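Local coordinates for cellulase (Xanthomonas axonopodis pv. citri, PDB 4W7W), which probably hydrolyses beta-1,4-glucosidic bonds of cellulose as a glycoside hydrolase family 5 enzyme with an (alpha/beta)8-barrel fold, at residues A131-K142 against T170-N181; T42-P50 against Q87-L95. All coordinates share one frame; numbering follows the deposited sequence. Where two conformers were deposited one is given.

Contact 1 (A131-K142 against T170-N181); sequences ADLWRRLALEFK and TITAIRKTGAKN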
loop_
_atom_site.group_PDB
_atom_site.type_symbol
_atom_site.label_atom_id
_atom_site.label_comp_id
_atom_site.label_asym_id
_atom_site.label_seq_id
_atom_site.Cartn_x
_atom_site.Cartn_y
_atom_site.Cartn_z
ATOM N N ALA A 131 12.369 6.364 -10.758
ATOM C CA ALA A 131 12.044 7.791 -10.830
ATOM C C ALA A 131 11.358 8.118 -12.162
ATOM O O ALA A 131 10.450 8.938 -12.206
ATOM C CB ALA A 131 13.280 8.646 -10.596
ATOM N N ASP A 132 11.804 7.495 -13.251
ATOM C CA ASP A 132 11.167 7.715 -14.546
ATOM C C ASP A 132 9.721 7.228 -14.558
ATOM O O ASP A 132 8.822 7.916 -15.061
ATOM C CB ASP A 132 11.957 7.054 -15.675
ATOM C CG ASP A 132 11.321 7.293 -17.023
ATOM O OD1 ASP A 132 11.503 8.413 -17.566
ATOM O OD2 ASP A 132 10.651 6.390 -17.547
ATOM N N LEU A 133 9.491 6.044 -13.999
ATOM C CA LEU A 133 8.143 5.519 -13.882
ATOM C C LEU A 133 7.253 6.540 -13.170
ATOM O O LEU A 133 6.168 6.891 -13.653
ATOM C CB LEU A 133 8.182 4.182 -13.142
ATOM C CG LEU A 133 6.864 3.474 -12.817
ATOM C CD1 LEU A 133 6.097 4.100 -11.658
ATOM C CD2 LEU A 133 5.982 3.335 -14.054
ATOM N N TRP A 134 7.711 7.022 -12.011
ATOM C CA TRP A 134 6.881 7.918 -11.235
ATOM C C TRP A 134 6.755 9.306 -11.823
ATOM O O TRP A 134 5.733 9.949 -11.656
ATOM C CB TRP A 134 7.326 7.935 -9.764
ATOM C CG TRP A 134 6.734 6.786 -9.000
ATOM C CD1 TRP A 134 7.367 5.687 -8.519
ATOM C CD2 TRP A 134 5.343 6.599 -8.747
ATOM N NE1 TRP A 134 6.457 4.831 -7.951
ATOM C CE2 TRP A 134 5.205 5.373 -8.086
ATOM C CE3 TRP A 134 4.200 7.356 -9.012
ATOM C CZ2 TRP A 134 3.971 4.889 -7.676
ATOM C CZ3 TRP A 134 2.976 6.870 -8.615
ATOM C CH2 TRP A 134 2.859 5.659 -7.954
ATOM N N ARG A 135 7.780 9.783 -12.529
ATOM C CA ARG A 135 7.634 11.005 -13.323
ATOM C C ARG A 135 6.438 10.875 -14.273
ATOM O O ARG A 135 5.577 11.762 -14.355
ATOM C CB ARG A 135 8.903 11.281 -14.125
ATOM C CG ARG A 135 8.801 12.465 -15.075
ATOM C CD ARG A 135 10.070 12.678 -15.896
ATOM N NE ARG A 135 10.251 11.604 -16.859
ATOM C CZ ARG A 135 9.659 11.541 -18.047
ATOM N NH1 ARG A 135 8.859 12.514 -18.445
ATOM N NH2 ARG A 135 9.853 10.471 -18.815
ATOM N N ARG A 136 6.404 9.762 -14.983
ATOM C CA ARG A 136 5.361 9.545 -15.978
ATOM C C ARG A 136 3.985 9.430 -15.332
ATOM O O ARG A 136 3.022 10.010 -15.833
ATOM C CB ARG A 136 5.694 8.322 -16.804
ATOM C CG ARG A 136 6.919 8.499 -17.676
ATOM C CD ARG A 136 7.301 7.207 -18.344
ATOM N NE ARG A 136 8.517 7.267 -19.152
ATOM C CZ ARG A 136 8.541 7.636 -20.422
ATOM N NH1 ARG A 136 7.453 8.109 -21.001
ATOM N NH2 ARG A 136 9.672 7.586 -21.098
ATOM N N LEU A 137 3.860 8.674 -14.246
ATOM C CA LEU A 137 2.575 8.584 -13.564
ATOM C C LEU A 137 2.163 9.920 -12.976
ATOM O O LEU A 137 0.991 10.298 -13.048
ATOM C CB LEU A 137 2.552 7.498 -12.492
ATOM C CG LEU A 137 2.622 6.066 -13.011
ATOM C CD1 LEU A 137 2.613 5.104 -11.832
ATOM C CD2 LEU A 137 1.483 5.740 -13.951
ATOM N N ALA A 138 3.119 10.672 -12.423
ATOM C CA ALA A 138 2.800 11.980 -11.877
ATOM C C ALA A 138 2.289 12.931 -12.969
ATOM O O ALA A 138 1.378 13.718 -12.736
ATOM C CB ALA A 138 4.006 12.564 -11.178
ATOM N N LEU A 139 2.877 12.873 -14.163
ATOM C CA LEU A 139 2.382 13.696 -15.265
ATOM C C LEU A 139 0.944 13.349 -15.616
ATOM O O LEU A 139 0.178 14.234 -15.987
ATOM C CB LEU A 139 3.283 13.568 -16.492
ATOM C CG LEU A 139 4.635 14.278 -16.372
ATOM C CD1 LEU A 139 5.585 13.828 -17.472
ATOM C CD2 LEU A 139 4.500 15.791 -16.391
ATOM N N GLU A 140 0.577 12.079 -15.495
ATOM C CA GLU A 140 -0.786 11.659 -15.801
ATOM C C GLU A 140 -1.801 12.095 -14.753
ATOM O O GLU A 140 -2.940 12.397 -15.084
ATOM C CB GLU A 140 -0.880 10.148 -15.940
ATOM C CG GLU A 140 -0.088 9.551 -17.064
ATOM C CD GLU A 140 -0.569 9.970 -18.427
ATOM O OE1 GLU A 140 -1.770 10.341 -18.602
ATOM O OE2 GLU A 140 0.283 9.901 -19.349
ATOM N N PHE A 141 -1.399 12.089 -13.480
ATOM C CA PHE A 141 -2.341 12.202 -12.363
ATOM C C PHE A 141 -2.140 13.442 -11.504
ATOM O O PHE A 141 -2.821 13.601 -10.491
ATOM C CB PHE A 141 -2.288 10.926 -11.510
ATOM C CG PHE A 141 -2.765 9.714 -12.253
ATOM C CD1 PHE A 141 -4.102 9.589 -12.637
ATOM C CD2 PHE A 141 -1.879 8.729 -12.641
ATOM C CE1 PHE A 141 -4.530 8.505 -13.371
ATOM C CE2 PHE A 141 -2.307 7.621 -13.365
ATOM C CZ PHE A 141 -3.639 7.508 -13.716
ATOM N N LYS A 142 -1.256 14.342 -11.917
ATOM C CA LYS A 142 -0.966 15.509 -11.088
ATOM C C LYS A 142 -2.193 16.364 -10.819
ATOM O O LYS A 142 -2.301 16.938 -9.742
ATOM C CB LYS A 142 0.163 16.353 -11.649
ATOM C CG LYS A 142 -0.057 16.800 -13.061
ATOM C CD LYS A 142 1.099 17.673 -13.529
ATOM C CE LYS A 142 1.006 19.070 -12.948
ATOM N NZ LYS A 142 0.006 19.892 -13.672
ATOM N N THR A 170 12.801 9.346 -6.416
ATOM C CA THR A 170 11.435 9.227 -6.877
ATOM C C THR A 170 10.566 10.402 -6.415
ATOM O O THR A 170 9.794 10.958 -7.201
ATOM C CB THR A 170 10.884 7.894 -6.377
ATOM O OG1 THR A 170 11.653 6.827 -6.937
ATOM C CG2 THR A 170 9.460 7.706 -6.814
ATOM N N ILE A 171 10.681 10.775 -5.145
ATOM C CA ILE A 171 9.970 11.945 -4.619
ATOM C C ILE A 171 10.335 13.181 -5.434
ATOM O O ILE A 171 9.472 13.941 -5.872
ATOM C CB ILE A 171 10.297 12.145 -3.134
ATOM C CG1 ILE A 171 9.691 11.019 -2.288
ATOM C CG2 ILE A 171 9.834 13.500 -2.651
ATOM C CD1 ILE A 171 10.346 10.899 -0.928
ATOM N N THR A 172 11.620 13.373 -5.667
ATOM C CA THR A 172 12.097 14.520 -6.423
ATOM C C THR A 172 11.489 14.524 -7.818
ATOM O O THR A 172 11.033 15.565 -8.304
ATOM C CB THR A 172 13.627 14.529 -6.442
ATOM O OG1 THR A 172 14.064 14.758 -5.099
ATOM C CG2 THR A 172 14.188 15.575 -7.393
ATOM N N ALA A 173 11.518 13.374 -8.479
ATOM C CA ALA A 173 10.969 13.257 -9.829
ATOM C C ALA A 173 9.491 13.634 -9.859
ATOM O O ALA A 173 9.025 14.331 -10.772
ATOM C CB ALA A 173 11.187 11.863 -10.381
ATOM N N ILE A 174 8.736 13.164 -8.882
ATOM C CA ILE A 174 7.318 13.479 -8.821
ATOM C C ILE A 174 7.138 14.984 -8.639
ATOM O O ILE A 174 6.337 15.605 -9.333
ATOM C CB ILE A 174 6.632 12.697 -7.687
ATOM C CG1 ILE A 174 6.571 11.198 -8.056
ATOM C CG2 ILE A 174 5.246 13.261 -7.374
ATOM C CD1 ILE A 174 6.261 10.277 -6.882
ATOM N N ARG A 175 7.869 15.585 -7.710
ATOM C CA ARG A 175 7.654 17.005 -7.444
ATOM C C ARG A 175 8.082 17.904 -8.592
ATOM O O ARG A 175 7.494 18.956 -8.791
ATOM C CB ARG A 175 8.301 17.402 -6.122
ATOM C CG ARG A 175 7.743 16.672 -4.908
ATOM C CD ARG A 175 6.245 16.876 -4.776
ATOM N NE ARG A 175 5.765 16.285 -3.538
ATOM C CZ ARG A 175 4.590 15.689 -3.368
ATOM N NH1 ARG A 175 3.710 15.607 -4.353
ATOM N NH2 ARG A 175 4.332 15.152 -2.198
ATOM N N LYS A 176 9.082 17.479 -9.368
ATOM C CA LYS A 176 9.512 18.248 -10.529
ATOM C C LYS A 176 8.381 18.424 -11.543
ATOM O O LYS A 176 8.410 19.380 -12.302
ATOM C CB LYS A 176 10.702 17.580 -11.215
ATOM C CG LYS A 176 12.026 17.782 -10.502
ATOM C CD LYS A 176 13.126 16.969 -11.144
ATOM C CE LYS A 176 14.488 17.293 -10.543
ATOM N NZ LYS A 176 15.512 16.330 -10.990
ATOM N N THR A 177 7.403 17.512 -11.570
ATOM C CA THR A 177 6.292 17.635 -12.510
ATOM C C THR A 177 5.277 18.683 -12.084
ATOM O O THR A 177 4.385 19.023 -12.866
ATOM C CB THR A 177 5.519 16.321 -12.686
ATOM O OG1 THR A 177 4.789 16.026 -11.484
ATOM C CG2 THR A 177 6.437 15.176 -13.049
ATOM N N GLY A 178 5.390 19.178 -10.853
ATOM C CA GLY A 178 4.377 20.061 -10.275
ATOM C C GLY A 178 3.315 19.338 -9.467
ATOM O O GLY A 178 2.472 19.984 -8.827
ATOM N N ALA A 179 3.342 18.006 -9.480
ATOM C CA ALA A 179 2.357 17.230 -8.731
ATOM C C ALA A 179 2.461 17.516 -7.244
ATOM O O ALA A 179 3.554 17.474 -6.659
ATOM C CB ALA A 179 2.569 15.752 -8.987
ATOM N N LYS A 180 1.299 17.758 -6.624
ATOM C CA LYS A 180 1.205 18.041 -5.195
ATOM C C LYS A 180 0.590 16.882 -4.415
ATOM O O LYS A 180 0.365 16.988 -3.217
ATOM C CB LYS A 180 0.397 19.316 -4.969
ATOM C CG LYS A 180 1.013 20.550 -5.598
ATOM C CD LYS A 180 0.177 21.796 -5.351
ATOM C CE LYS A 180 0.868 23.055 -5.862
ATOM N NZ LYS A 180 -0.053 24.223 -5.889
ATOM N N ASN A 181 0.350 15.763 -5.091
ATOM C CA ASN A 181 -0.354 14.638 -4.513
ATOM C C ASN A 181 0.394 14.065 -3.318
ATOM O O ASN A 181 1.614 14.152 -3.224
ATOM C CB ASN A 181 -0.492 13.518 -5.543
ATOM C CG ASN A 181 -1.076 13.972 -6.868
ATOM O OD1 ASN A 181 -0.487 14.804 -7.554
ATOM N ND2 ASN A 181 -2.209 13.408 -7.256
HETATM O O HOH W 1 -0.994 18.380 -7.988
#
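The amide of N181 reaches across to the C-terminal part of 131-142, where N181 ND2 gives a hydrogen bond of 3.3 Å to F141 O. The donor stands above the carbonyl plane, 43° out of it, and the same nitrogen has a second acceptor in V147 O, so one carboxamide joins that backbone to the start of strand 147-150. Nearby, a water bonded to K142 O and K180 N bridges the two backbones.

Next to this polar end, T177 turns its two branches to different uses. Its hydroxyl sits between the backbone N and the carbonyl carbon (chi1 70°), from where T177 OG1 donates to I174 O at 2.7 Å and accepts from A179 N, an ST turn across the positive-phi G178. The T177 side chain crosses those of R135 and L139 at a slant, its CG2 touching R135 CG and L139 CG; T177 CG2 also lies 3.8 Å from R135 O. K142, bent at chi3, brings CE to 3.4 Å from T177 O, and its CB rests 3.6 Å from A179 CB.

These helices are successive outer helices of the (alpha/beta)8 barrel, running in the same general direction 30° apart, with axes 8.1 Å from each other at closest approach. Such spacing suits small residues: A131 and A173 meet CB to CB at 3.8 Å, and A138 CB fits among T177, I174 and A179. On the barrel side W134 crosses T170, whose CG2 touches W134 CD1 in one of its two conformers, while I174 lies alongside W134, pointing the same way. W134 NE1 is hydrogen-bonded to L151 O, and the ring meets that of F149 on strand 147-150.

Contact 2 (T42-P50 against Q87-L95); sequences TLFKDYTYP and QLGLIKKSL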
loop_
_atom_site.group_PDB
_atom_site.type_symbol
_atom_site.label_atom_id
_atom_site.label_comp_id
_atom_site.label_asym_id
_atom_site.label_seq_id
_atom_site.Cartn_x
_atom_site.Cartn_y
_atom_site.Cartn_z
ATOM N N THR A 42 -2.485 -11.378 -19.783
ATOM C CA THR A 42 -3.703 -11.030 -20.501
ATOM C C THR A 42 -4.820 -10.692 -19.524
ATOM O O THR A 42 -5.138 -11.471 -18.611
ATOM C CB THR A 42 -4.135 -12.178 -21.425
ATOM O OG1 THR A 42 -3.078 -12.455 -22.351
ATOM C CG2 THR A 42 -5.414 -11.822 -22.206
ATOM N N LEU A 43 -5.433 -9.532 -19.730
ATOM C CA LEU A 43 -6.547 -9.099 -18.917
ATOM C C LEU A 43 -7.652 -10.151 -18.918
ATOM O O LEU A 43 -7.988 -10.708 -19.969
ATOM C CB LEU A 43 -7.071 -7.767 -19.434
ATOM C CG LEU A 43 -8.225 -7.119 -18.668
ATOM C CD1 LEU A 43 -7.759 -6.645 -17.300
ATOM C CD2 LEU A 43 -8.829 -5.970 -19.475
ATOM N N PHE A 44 -8.214 -10.411 -17.740
ATOM C CA PHE A 44 -9.273 -11.403 -17.474
ATOM C C PHE A 44 -8.782 -12.833 -17.371
ATOM O O PHE A 44 -9.519 -13.696 -16.887
ATOM C CB PHE A 44 -10.453 -11.316 -18.446
ATOM C CG PHE A 44 -11.085 -9.967 -18.503
ATOM C CD1 PHE A 44 -11.622 -9.380 -17.363
ATOM C CD2 PHE A 44 -11.143 -9.279 -19.703
ATOM C CE1 PHE A 44 -12.214 -8.129 -17.431
ATOM C CE2 PHE A 44 -11.726 -8.034 -19.769
ATOM C CZ PHE A 44 -12.262 -7.454 -18.638
ATOM N N LYS A 45 -7.560 -13.095 -17.810
ATOM C CA LYS A 45 -6.981 -14.434 -17.762
ATOM C C LYS A 45 -5.946 -14.494 -16.643
ATOM O O LYS A 45 -6.017 -15.335 -15.739
ATOM C CB LYS A 45 -6.340 -14.742 -19.122
ATOM C CG LYS A 45 -5.651 -16.082 -19.240
ATOM C CD LYS A 45 -5.179 -16.323 -20.662
ATOM C CE LYS A 45 -4.878 -17.789 -20.915
ATOM N NZ LYS A 45 -4.144 -17.962 -22.195
ATOM N N ASP A 46 -4.968 -13.600 -16.706
ATOM C CA ASP A 46 -3.895 -13.582 -15.714
ATOM C C ASP A 46 -4.087 -12.556 -14.602
ATOM O O ASP A 46 -3.516 -12.696 -13.521
ATOM C CB ASP A 46 -2.576 -13.303 -16.416
ATOM C CG ASP A 46 -2.291 -14.307 -17.518
ATOM O OD1 ASP A 46 -2.314 -15.507 -17.202
ATOM O OD2 ASP A 46 -2.078 -13.895 -18.677
ATOM N N TYR A 47 -4.866 -11.513 -14.868
ATOM C CA TYR A 47 -5.091 -10.470 -13.877
ATOM C C TYR A 47 -6.378 -9.773 -14.242
ATOM O O TYR A 47 -6.905 -9.933 -15.350
ATOM C CB TYR A 47 -3.919 -9.487 -13.869
ATOM C CG TYR A 47 -3.781 -8.639 -15.109
ATOM C CD1 TYR A 47 -3.038 -9.081 -16.198
ATOM C CD2 TYR A 47 -4.358 -7.382 -15.190
ATOM C CE1 TYR A 47 -2.872 -8.305 -17.330
ATOM C CE2 TYR A 47 -4.202 -6.601 -16.322
ATOM C CZ TYR A 47 -3.476 -7.059 -17.385
ATOM O OH TYR A 47 -3.334 -6.245 -18.480
ATOM N N THR A 48 -6.898 -8.998 -13.298
ATOM C CA THR A 48 -8.110 -8.252 -13.516
ATOM C C THR A 48 -8.046 -6.954 -12.747
ATOM O O THR A 48 -7.362 -6.873 -11.737
ATOM C CB THR A 48 -9.339 -9.066 -13.078
ATOM O OG1 THR A 48 -10.520 -8.379 -13.484
ATOM C CG2 THR A 48 -9.371 -9.276 -11.562
ATOM N N TYR A 49 -8.756 -5.950 -13.236
ATOM C CA TYR A 49 -9.025 -4.743 -12.480
ATOM C C TYR A 49 -10.343 -4.916 -11.731
ATOM O O TYR A 49 -11.122 -5.822 -12.027
ATOM C CB TYR A 49 -8.992 -3.504 -13.398
ATOM C CG TYR A 49 -7.582 -2.988 -13.565
ATOM C CD1 TYR A 49 -6.649 -3.690 -14.307
ATOM C CD2 TYR A 49 -7.169 -1.834 -12.936
ATOM C CE1 TYR A 49 -5.336 -3.265 -14.403
ATOM C CE2 TYR A 49 -5.850 -1.404 -13.021
ATOM C CZ TYR A 49 -4.947 -2.109 -13.759
ATOM O OH TYR A 49 -3.646 -1.653 -13.821
ATOM N N PRO A 50 -10.601 -4.062 -10.736
ATOM C CA PRO A 50 -11.800 -4.270 -9.936
ATOM C C PRO A 50 -13.066 -3.948 -10.710
ATOM O O PRO A 50 -13.044 -3.198 -11.688
ATOM C CB PRO A 50 -11.626 -3.285 -8.761
ATOM C CG PRO A 50 -10.176 -2.852 -8.792
ATOM C CD PRO A 50 -9.780 -2.950 -10.236
ATOM N N GLN A 87 -3.016 -0.268 -20.149
ATOM C CA GLN A 87 -2.913 -0.392 -18.711
ATOM C C GLN A 87 -3.287 0.919 -18.017
ATOM O O GLN A 87 -3.994 0.930 -17.021
ATOM C CB GLN A 87 -1.523 -0.844 -18.299
ATOM C CG GLN A 87 -1.462 -1.391 -16.885
ATOM C CD GLN A 87 -2.036 -2.787 -16.662
ATOM O OE1 GLN A 87 -2.195 -3.193 -15.517
ATOM N NE2 GLN A 87 -2.295 -3.536 -17.712
ATOM N N LEU A 88 -2.786 2.025 -18.567
ATOM C CA LEU A 88 -3.126 3.327 -18.036
ATOM C C LEU A 88 -4.634 3.537 -18.087
ATOM O O LEU A 88 -5.231 4.092 -17.164
ATOM C CB LEU A 88 -2.381 4.390 -18.819
ATOM C CG LEU A 88 -2.576 5.817 -18.370
ATOM C CD1 LEU A 88 -2.116 5.986 -16.924
ATOM C CD2 LEU A 88 -1.828 6.721 -19.331
ATOM N N GLY A 89 -5.257 3.096 -19.170
ATOM C CA GLY A 89 -6.694 3.220 -19.297
ATOM C C GLY A 89 -7.452 2.467 -18.221
ATOM O O GLY A 89 -8.451 2.946 -17.710
ATOM N N LEU A 90 -6.964 1.281 -17.868
ATOM C CA LEU A 90 -7.578 0.496 -16.807
ATOM C C LEU A 90 -7.472 1.222 -15.479
ATOM O O LEU A 90 -8.426 1.256 -14.692
ATOM C CB LEU A 90 -6.933 -0.890 -16.738
ATOM C CG LEU A 90 -7.311 -1.805 -17.911
ATOM C CD1 LEU A 90 -6.322 -2.949 -18.061
ATOM C CD2 LEU A 90 -8.723 -2.355 -17.747
ATOM N N ILE A 91 -6.300 1.812 -15.201
ATOM C CA ILE A 91 -6.115 2.574 -13.970
ATOM C C ILE A 91 -7.071 3.763 -13.965
ATOM O O ILE A 91 -7.716 4.036 -12.961
ATOM C CB ILE A 91 -4.649 3.012 -13.799
ATOM C CG1 ILE A 91 -3.746 1.783 -13.614
ATOM C CG2 ILE A 91 -4.501 3.968 -12.639
ATOM C CD1 ILE A 91 -2.269 2.049 -13.800
ATOM N N LYS A 92 -7.146 4.484 -15.079
ATOM C CA LYS A 92 -8.029 5.648 -15.158
ATOM C C LYS A 92 -9.499 5.276 -15.008
ATOM O O LYS A 92 -10.273 6.039 -14.442
ATOM C CB LYS A 92 -7.772 6.423 -16.461
ATOM C CG LYS A 92 -6.436 7.147 -16.418
ATOM C CD LYS A 92 -6.148 7.965 -17.652
ATOM C CE LYS A 92 -4.885 8.780 -17.436
ATOM N NZ LYS A 92 -4.668 9.791 -18.498
ATOM N N LYS A 93 -9.887 4.093 -15.483
ATOM C CA LYS A 93 -11.244 3.611 -15.299
ATOM C C LYS A 93 -11.533 3.336 -13.816
ATOM O O LYS A 93 -12.601 3.699 -13.300
ATOM C CB LYS A 93 -11.452 2.365 -16.166
ATOM C CG LYS A 93 -12.809 1.723 -16.076
ATOM C CD LYS A 93 -12.950 0.595 -17.097
ATOM C CE LYS A 93 -14.225 -0.199 -16.915
ATOM N NZ LYS A 93 -14.148 -1.479 -17.662
ATOM N N SER A 94 -10.585 2.727 -13.111
ATOM C CA SER A 94 -10.722 2.576 -11.665
ATOM C C SER A 94 -10.824 3.928 -10.959
ATOM O O SER A 94 -11.594 4.079 -10.012
ATOM C CB SER A 94 -9.559 1.766 -11.077
ATOM O OG SER A 94 -9.577 0.427 -11.534
ATOM N N LEU A 95 -10.035 4.902 -11.408
ATOM C CA LEU A 95 -10.102 6.229 -10.822
ATOM C C LEU A 95 -11.480 6.862 -11.013
ATOM O O LEU A 95 -11.980 7.507 -10.093
ATOM C CB LEU A 95 -9.016 7.103 -11.413
ATOM C CG LEU A 95 -8.993 8.553 -10.929
ATOM C CD1 LEU A 95 -8.877 8.670 -9.416
ATOM C CD2 LEU A 95 -7.856 9.269 -11.623
HETATM O O HOH W 2 -12.063 -0.665 -12.130
#
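L43 and L90 reach toward each other tip to tip, with L43 CD2 4.0 Å from L90 CD2, where the loop following the first strand of the (alpha/beta)8 barrel comes down on the outer helix 85-100. With CG anti to the backbone N, L43 carries its methyls toward the helix.

Around L43 the chain folds back on itself: K45 N and D46 N both donate to T42 O, and D46 OD2 in turn accepts from T42 N on its anti lone pair, closing a compact turn. D46 O also takes a bond from N35 ND2, and N35 belongs to the glycan pocket, so the turn is tied to a residue that lines the substrate cleft.

At Y47 the loop turns its phenol toward the helix. Y47 OH accepts a bond of 3.0 Å from Q87 NE2, and the oxygen lies in the plane of the donating amide, which is turned 52° from the tyrosine ring. The other end of that amide serves Y49: its OH donates to Q87 OE1 at 2.7 Å, from 46° above the carbonyl plane. Q87, bent at chi2, thus links the two phenols, and the pair of bonds, NE2 giving and OE1 receiving, engages both ends of the amide and is consistent with this orientation.

Y49 buries the most surface here. L90 CB stands over its ring, 3.6 Å from the centroid and 6° off the normal, a CH-pi contact, while I91 CG1 approaches the hydroxyl. L68 and F70 of strand 65-70 also touch Y49. P50 finishes the segment: its CD lies 3.6 Å from S94 OG, and a water donates to P50 O while also hydrogen-bonded to S94 OG.

Overall arrangement
From the N terminus the chain runs up strand 24-29 into the loop holding 42-50, then through helix 52-60, strand 65-70 and helix 72-75 to helix 85-100, where contact 2 closes a loop of 36 residues. Strand 104-109 follows, and then helix 127-141; strand 147-150 leads on to helix 160-176, where contact 1 closes after 27 residues. The two closures are in series, neither nested nor crossed. Contact 2 ties a loop to an outer helix, contact 1 one outer helix to the next. They meet on neighbouring helices, where K92 and E140 form a salt bridge and F141 packs against I91 and L95.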